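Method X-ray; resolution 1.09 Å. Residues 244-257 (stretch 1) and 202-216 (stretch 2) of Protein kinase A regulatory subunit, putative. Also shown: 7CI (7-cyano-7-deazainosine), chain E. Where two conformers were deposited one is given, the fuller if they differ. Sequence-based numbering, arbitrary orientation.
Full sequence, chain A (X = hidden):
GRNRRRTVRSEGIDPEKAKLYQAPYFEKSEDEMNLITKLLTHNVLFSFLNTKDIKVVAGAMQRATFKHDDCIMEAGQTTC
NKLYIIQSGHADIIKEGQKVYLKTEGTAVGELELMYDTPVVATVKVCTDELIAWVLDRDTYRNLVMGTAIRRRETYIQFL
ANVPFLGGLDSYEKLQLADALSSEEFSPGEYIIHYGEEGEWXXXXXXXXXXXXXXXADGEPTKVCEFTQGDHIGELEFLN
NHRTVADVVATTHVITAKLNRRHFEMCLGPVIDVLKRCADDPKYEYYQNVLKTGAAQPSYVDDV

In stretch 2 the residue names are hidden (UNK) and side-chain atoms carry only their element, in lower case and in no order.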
# COMPACT_ATOMS: atom_id res chain seq x y z
N THR A 244 -3.28 -8.30 -17.94
CA THR A 244 -1.87 -8.18 -18.31
C THR A 244 -1.68 -8.42 -19.80
O THR A 244 -2.30 -9.30 -20.41
CB THR A 244 -0.99 -9.12 -17.49
OG1 THR A 244 -1.43 -10.45 -17.71
CG2 THR A 244 -1.03 -8.80 -16.01
N VAL A 245 -0.83 -7.60 -20.39
CA VAL A 245 -0.60 -7.56 -21.82
C VAL A 245 0.76 -8.09 -22.20
O VAL A 245 1.12 -8.06 -23.38
CB VAL A 245 -0.86 -6.15 -22.38
CG1 VAL A 245 -2.35 -5.85 -22.36
CG2 VAL A 245 -0.13 -5.10 -21.56
N ALA A 246 1.54 -8.58 -21.24
CA ALA A 246 2.83 -9.18 -21.54
C ALA A 246 3.17 -10.18 -20.45
O ALA A 246 2.69 -10.06 -19.32
CB ALA A 246 3.93 -8.12 -21.58
N ASP A 247 3.99 -11.16 -20.81
CA ASP A 247 4.67 -11.96 -19.82
C ASP A 247 5.87 -11.17 -19.32
O ASP A 247 6.48 -10.41 -20.06
CB ASP A 247 5.21 -13.25 -20.42
CG ASP A 247 4.15 -14.08 -21.11
OD1 ASP A 247 3.20 -14.50 -20.44
OD2 ASP A 247 4.31 -14.35 -22.34
N VAL A 248 6.26 -11.42 -18.07
CA VAL A 248 7.54 -10.94 -17.54
C VAL A 248 8.25 -12.15 -16.97
O VAL A 248 7.70 -12.83 -16.09
CB VAL A 248 7.36 -9.84 -16.48
CG1 VAL A 248 8.72 -9.39 -16.02
CG2 VAL A 248 6.54 -8.69 -17.04
N VAL A 249 9.43 -12.45 -17.51
CA VAL A 249 10.14 -13.69 -17.23
C VAL A 249 11.51 -13.36 -16.65
O VAL A 249 12.23 -12.52 -17.19
CB VAL A 249 10.30 -14.53 -18.51
CG1 VAL A 249 10.96 -15.87 -18.21
CG2 VAL A 249 8.94 -14.72 -19.19
N ALA A 250 11.90 -14.05 -15.58
CA ALA A 250 13.24 -13.86 -15.03
C ALA A 250 14.30 -14.38 -16.01
O ALA A 250 14.20 -15.50 -16.50
CB ALA A 250 13.38 -14.61 -13.71
N THR A 251 15.30 -13.56 -16.32
CA THR A 251 16.41 -14.03 -17.15
C THR A 251 17.64 -14.40 -16.33
O THR A 251 18.57 -15.02 -16.87
CB THR A 251 16.82 -13.00 -18.21
OG1 THR A 251 17.34 -11.82 -17.58
CG2 THR A 251 15.66 -12.64 -19.11
N THR A 252 17.71 -14.00 -15.07
CA THR A 252 18.68 -14.43 -14.09
C THR A 252 17.88 -14.84 -12.88
O THR A 252 16.64 -14.77 -12.89
CB THR A 252 19.59 -13.25 -13.69
OG1 THR A 252 18.80 -12.23 -13.05
CG2 THR A 252 20.27 -12.65 -14.90
N HIS A 253 18.54 -15.27 -11.82
CA HIS A 253 17.84 -15.28 -10.55
C HIS A 253 17.38 -13.86 -10.26
O HIS A 253 18.11 -12.89 -10.53
CB HIS A 253 18.73 -15.78 -9.42
CG HIS A 253 17.98 -16.01 -8.15
ND1 HIS A 253 17.19 -17.12 -7.94
CD2 HIS A 253 17.85 -15.24 -7.04
CE1 HIS A 253 16.63 -17.03 -6.74
NE2 HIS A 253 17.02 -15.90 -6.18
N VAL A 254 16.16 -13.73 -9.77
CA VAL A 254 15.55 -12.43 -9.51
C VAL A 254 14.99 -12.40 -8.10
O VAL A 254 14.37 -13.36 -7.64
CB VAL A 254 14.45 -12.11 -10.53
CG1 VAL A 254 13.60 -10.90 -10.10
CG2 VAL A 254 15.04 -11.88 -11.90
N ILE A 255 15.21 -11.30 -7.40
CA ILE A 255 14.56 -11.03 -6.13
C ILE A 255 13.70 -9.80 -6.32
O ILE A 255 14.20 -8.79 -6.83
CB ILE A 255 15.59 -10.81 -5.00
CG1 ILE A 255 16.50 -12.03 -4.86
CG2 ILE A 255 14.88 -10.51 -3.68
CD1 ILE A 255 17.62 -11.87 -3.83
N THR A 256 12.45 -9.88 -5.90
CA THR A 256 11.52 -8.76 -6.01
C THR A 256 10.95 -8.39 -4.65
O THR A 256 10.84 -9.23 -3.75
CB THR A 256 10.32 -9.06 -6.94
OG1 THR A 256 9.49 -10.07 -6.37
CG2 THR A 256 10.76 -9.49 -8.32
N ALA A 257 10.56 -7.12 -4.55
CA ALA A 257 9.60 -6.66 -3.56
C ALA A 257 8.27 -6.53 -4.28
O ALA A 257 8.22 -6.01 -5.39
CB ALA A 257 10.01 -5.32 -2.96
N UNK A 202 2.40 -5.62 -8.34
CA UNK A 202 3.48 -4.77 -8.83
C UNK A 202 4.76 -5.24 -8.17
O UNK A 202 4.79 -5.52 -6.96
c UNK A 202 3.19 -3.30 -8.50
c UNK A 202 3.47 -0.90 -9.20
c UNK A 202 4.18 -2.24 -9.00
c UNK A 202 5.33 -2.08 -8.03
N UNK A 203 5.82 -5.36 -8.95
CA UNK A 203 7.10 -5.88 -8.49
C UNK A 203 8.17 -4.82 -8.69
O UNK A 203 8.25 -4.21 -9.76
c UNK A 203 5.43 -8.38 -9.97
c UNK A 203 6.52 -8.28 -9.15
c UNK A 203 4.54 -9.42 -9.85
c UNK A 203 7.49 -7.13 -9.28
c UNK A 203 4.74 -10.37 -8.88
o UNK A 203 3.83 -11.43 -8.76
c UNK A 203 6.70 -9.26 -8.19
c UNK A 203 5.82 -10.30 -8.06
N UNK A 204 8.99 -4.61 -7.67
CA UNK A 204 10.18 -3.78 -7.78
C UNK A 204 11.36 -4.73 -7.74
O UNK A 204 11.46 -5.57 -6.84
c UNK A 204 8.94 -0.98 -5.36
c UNK A 204 8.98 -1.93 -6.55
c UNK A 204 11.48 -1.86 -6.90
c UNK A 204 10.27 -2.74 -6.66
N UNK A 205 12.22 -4.65 -8.74
CA UNK A 205 13.33 -5.59 -8.84
C UNK A 205 14.43 -5.19 -7.86
O UNK A 205 15.06 -4.14 -7.99
c UNK A 205 13.08 -5.98 -12.68
c UNK A 205 15.01 -6.68 -10.35
c UNK A 205 12.72 -6.06 -11.22
c UNK A 205 13.86 -5.67 -10.27
N UNK A 206 14.70 -6.06 -6.88
CA UNK A 206 15.78 -5.85 -5.94
C UNK A 206 17.10 -6.39 -6.45
O UNK A 206 18.17 -5.85 -6.12
c UNK A 206 15.45 -6.48 -4.58
s UNK A 206 13.78 -6.60 -2.33
c UNK A 206 15.02 -5.83 -1.28
c UNK A 206 14.21 -5.89 -3.94
N UNK A 207 17.06 -7.45 -7.25
CA UNK A 207 18.25 -8.01 -7.87
C UNK A 207 17.82 -8.78 -9.10
O UNK A 207 16.79 -9.45 -9.09
o UNK A 207 20.74 -10.37 -5.18
c UNK A 207 20.72 -10.63 -6.40
c UNK A 207 18.94 -8.96 -6.90
o UNK A 207 21.03 -11.74 -6.87
c UNK A 207 20.25 -9.54 -7.36
N UNK A 208 18.64 -8.73 -10.15
CA UNK A 208 18.45 -9.55 -11.33
C UNK A 208 17.86 -8.80 -12.51
O UNK A 208 17.67 -7.58 -12.48
N UNK A 209 17.59 -9.56 -13.56
CA UNK A 209 17.07 -9.03 -14.82
C UNK A 209 15.88 -9.85 -15.29
O UNK A 209 15.78 -11.05 -15.01
c UNK A 209 18.20 -9.05 -15.86
o UNK A 209 19.28 -8.25 -15.37
c UNK A 209 17.77 -8.51 -17.21
N UNK A 210 14.95 -9.17 -15.95
CA UNK A 210 13.73 -9.77 -16.49
C UNK A 210 13.58 -9.37 -17.95
O UNK A 210 14.13 -8.37 -18.41
c UNK A 210 12.61 -9.70 -14.23
c UNK A 210 12.45 -9.36 -15.71
c UNK A 210 12.13 -7.87 -15.91
N UNK A 211 12.79 -10.15 -18.68
CA UNK A 211 12.40 -9.83 -20.04
C UNK A 211 10.89 -9.73 -20.14
O UNK A 211 10.16 -10.49 -19.49
c UNK A 211 13.10 -13.32 -21.76
o UNK A 211 12.72 -14.52 -21.68
c UNK A 211 12.92 -10.87 -21.06
c UNK A 211 12.44 -12.29 -20.83
o UNK A 211 13.99 -12.95 -22.55
N UNK A 212 10.43 -8.78 -20.94
CA UNK A 212 9.01 -8.54 -21.18
C UNK A 212 8.69 -9.12 -22.55
O UNK A 212 9.38 -8.79 -23.52
c UNK A 212 7.27 -6.75 -21.43
c UNK A 212 8.72 -7.03 -21.15
c UNK A 212 9.10 -6.44 -19.80
N UNK A 213 7.65 -9.93 -22.64
CA UNK A 213 7.33 -10.68 -23.85
C UNK A 213 5.89 -10.39 -24.23
O UNK A 213 4.95 -10.80 -23.53
c UNK A 213 9.05 -12.41 -23.25
c UNK A 213 7.58 -12.18 -23.65
c UNK A 213 7.24 -12.96 -24.90
c UNK A 213 9.35 -13.82 -22.85
N UNK A 214 5.71 -9.69 -25.35
CA UNK A 214 4.40 -9.39 -25.91
C UNK A 214 4.00 -10.42 -26.94
O UNK A 214 4.50 -11.55 -26.95
N UNK A 215 3.11 -10.02 -27.85
CA UNK A 215 2.62 -10.90 -28.90
C UNK A 215 2.65 -10.15 -30.22
O UNK A 215 2.23 -9.00 -30.29
c UNK A 215 1.72 -13.48 -27.32
n UNK A 215 1.50 -14.23 -26.09
n UNK A 215 3.36 -13.44 -24.97
c UNK A 215 1.18 -11.35 -28.60
c UNK A 215 1.03 -12.12 -27.28
c UNK A 215 2.29 -14.20 -25.01
n UNK A 215 1.98 -14.93 -23.96
N UNK A 216 3.14 -10.82 -31.26
CA UNK A 216 3.21 -10.21 -32.59
C UNK A 216 1.86 -10.32 -33.31
O UNK A 216 0.86 -10.80 -32.77
c UNK A 216 4.39 -10.77 -33.39
o UNK A 216 5.23 -12.81 -34.24
c UNK A 216 4.20 -12.21 -33.83
o UNK A 216 3.08 -12.75 -33.81
C1 7CI E . 5.27 -4.69 -18.54
N1 7CI E . 5.02 -4.26 -19.96
O1 7CI E . 4.69 -5.96 -18.32
C2 7CI E . 5.85 -3.51 -20.67
N2 7CI E . 7.06 -3.01 -20.32
O2 7CI E . 5.35 -3.71 -16.39
C3 7CI E . 7.76 -2.34 -21.25
N3 7CI E . 7.21 -2.08 -22.52
O3 7CI E . 2.72 -3.94 -16.12
C4 7CI E . 5.97 -2.54 -22.88
N4 7CI E . 2.18 -4.14 -23.76
C5 7CI E . 5.25 -3.32 -21.95
O5 7CI E . 5.55 -2.22 -24.02
C6 7CI E . 3.96 -4.01 -21.94
C7 7CI E . 3.91 -4.58 -20.67
C8 7CI E . 3.00 -4.08 -22.94
C9 7CI E . 4.62 -3.78 -17.56
C10 7CI E . 3.33 -4.38 -17.37
C11 7CI E . 3.70 -5.87 -17.31
C12 7CI E . 2.50 -6.85 -17.66
O4 7CI E . 1.85 -6.42 -18.80
O HOH W 1 20.69 -12.34 -9.56

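Position 202 has four carbons forked at the second; its CA-to-CB bond points away from stretch 1, and the atoms make Leu 202, whose apolar chain suits a buried place. Position 203 carries one carbon, then a six-carbon ring bearing an oxygen, the ring's edge toward Thr 256 OG1; this is Tyr 203, CD2 lying 3.4 Å from Thr 256 OG1. Positions 204 and 205 each hold four carbons forked at the first, with one arm two carbons long; the side chain at 205 approaches Val 254. They are Ile 204 and Ile 205, beta-branched residues that favor extended strands. Ile 204 N donates to Ala 257 O (2.8 Å).

At 206 the chain turns a corner. Two carbons, a sulfur and a terminal carbon, unbranched, reach Ala 257: this is Met 206, its flexible thioether placing SD 4.0 Å from Ala 257 CB. Position 207 has three carbons, the third bearing two oxygens, one near Ile 255 CD1: Glu 207, exposed as suits a carboxylate, with a water bridging its OE2 and His 253 O. Ile 255 O accepts from both Met 206 N (2.8 Å) and Glu 207 N (3.2 Å), marking a beta bulge.

Position 208 has no side-chain atoms. A CB would clash with His 253 O and Thr 252 OG1, and phi near 103° with psi near -175° itself calls for Gly 208. At 209, one carbon carries an oxygen and a carbon, the latter near Thr 251 OG1: Thr 209. Its N donates to Thr 252 OG1 (3.0 Å), its CG2 lies 3.4 Å from Thr 251 OG1, and its hydroxyl is hydrogen-bonded elsewhere in the structure, so a small side chain with one polar and one apolar arm fits.

Position 210, three carbons forked at the first, packs on Val 248: compact, apolar Val 210, CG2 3.7 Å from Val 248 CG1. Position 211 has three carbons ending in two oxygens, its aliphatic part beside Val 249: Glu 211, partly exposed. Position 212, again three forked carbons, touches Val 248, Ala 246 and the nucleoside: Val 212, CG1 3.6 Å from Ala 246 CB. Position 213, four carbons forked at the first, sets its longer arm against Val 249: Ile 213, CD1 3.8 Å from Val 249 CG2.

Position 214, without side-chain atoms, is Gly 214; a CB would point away from stretch 1 without clashing there, so this contact does not itself demand glycine. Position 215 has three carbons, a nitrogen and a carbon bearing two nitrogens that reach Asp 247: Arg 215, long enough to bring NH2 within 2.9 Å of Asp 247 OD2 in a salt bridge. Position 216, two carbons with two terminal oxygens, is out of reach: Asp 216, partly exposed, its carboxylate hydrogen-bonded just outside the stretch.

The contact works through two antiparallel ladders separated by loops. Paired backbone hydrogen bonds set the register, Val 248, Val 210 and Val 212, with Ala 250, line one face of the 247-250 ladder, and the salt bridge fastens its end.

Stretch 2 (202-216) LYIIMEGTVEVIGRD
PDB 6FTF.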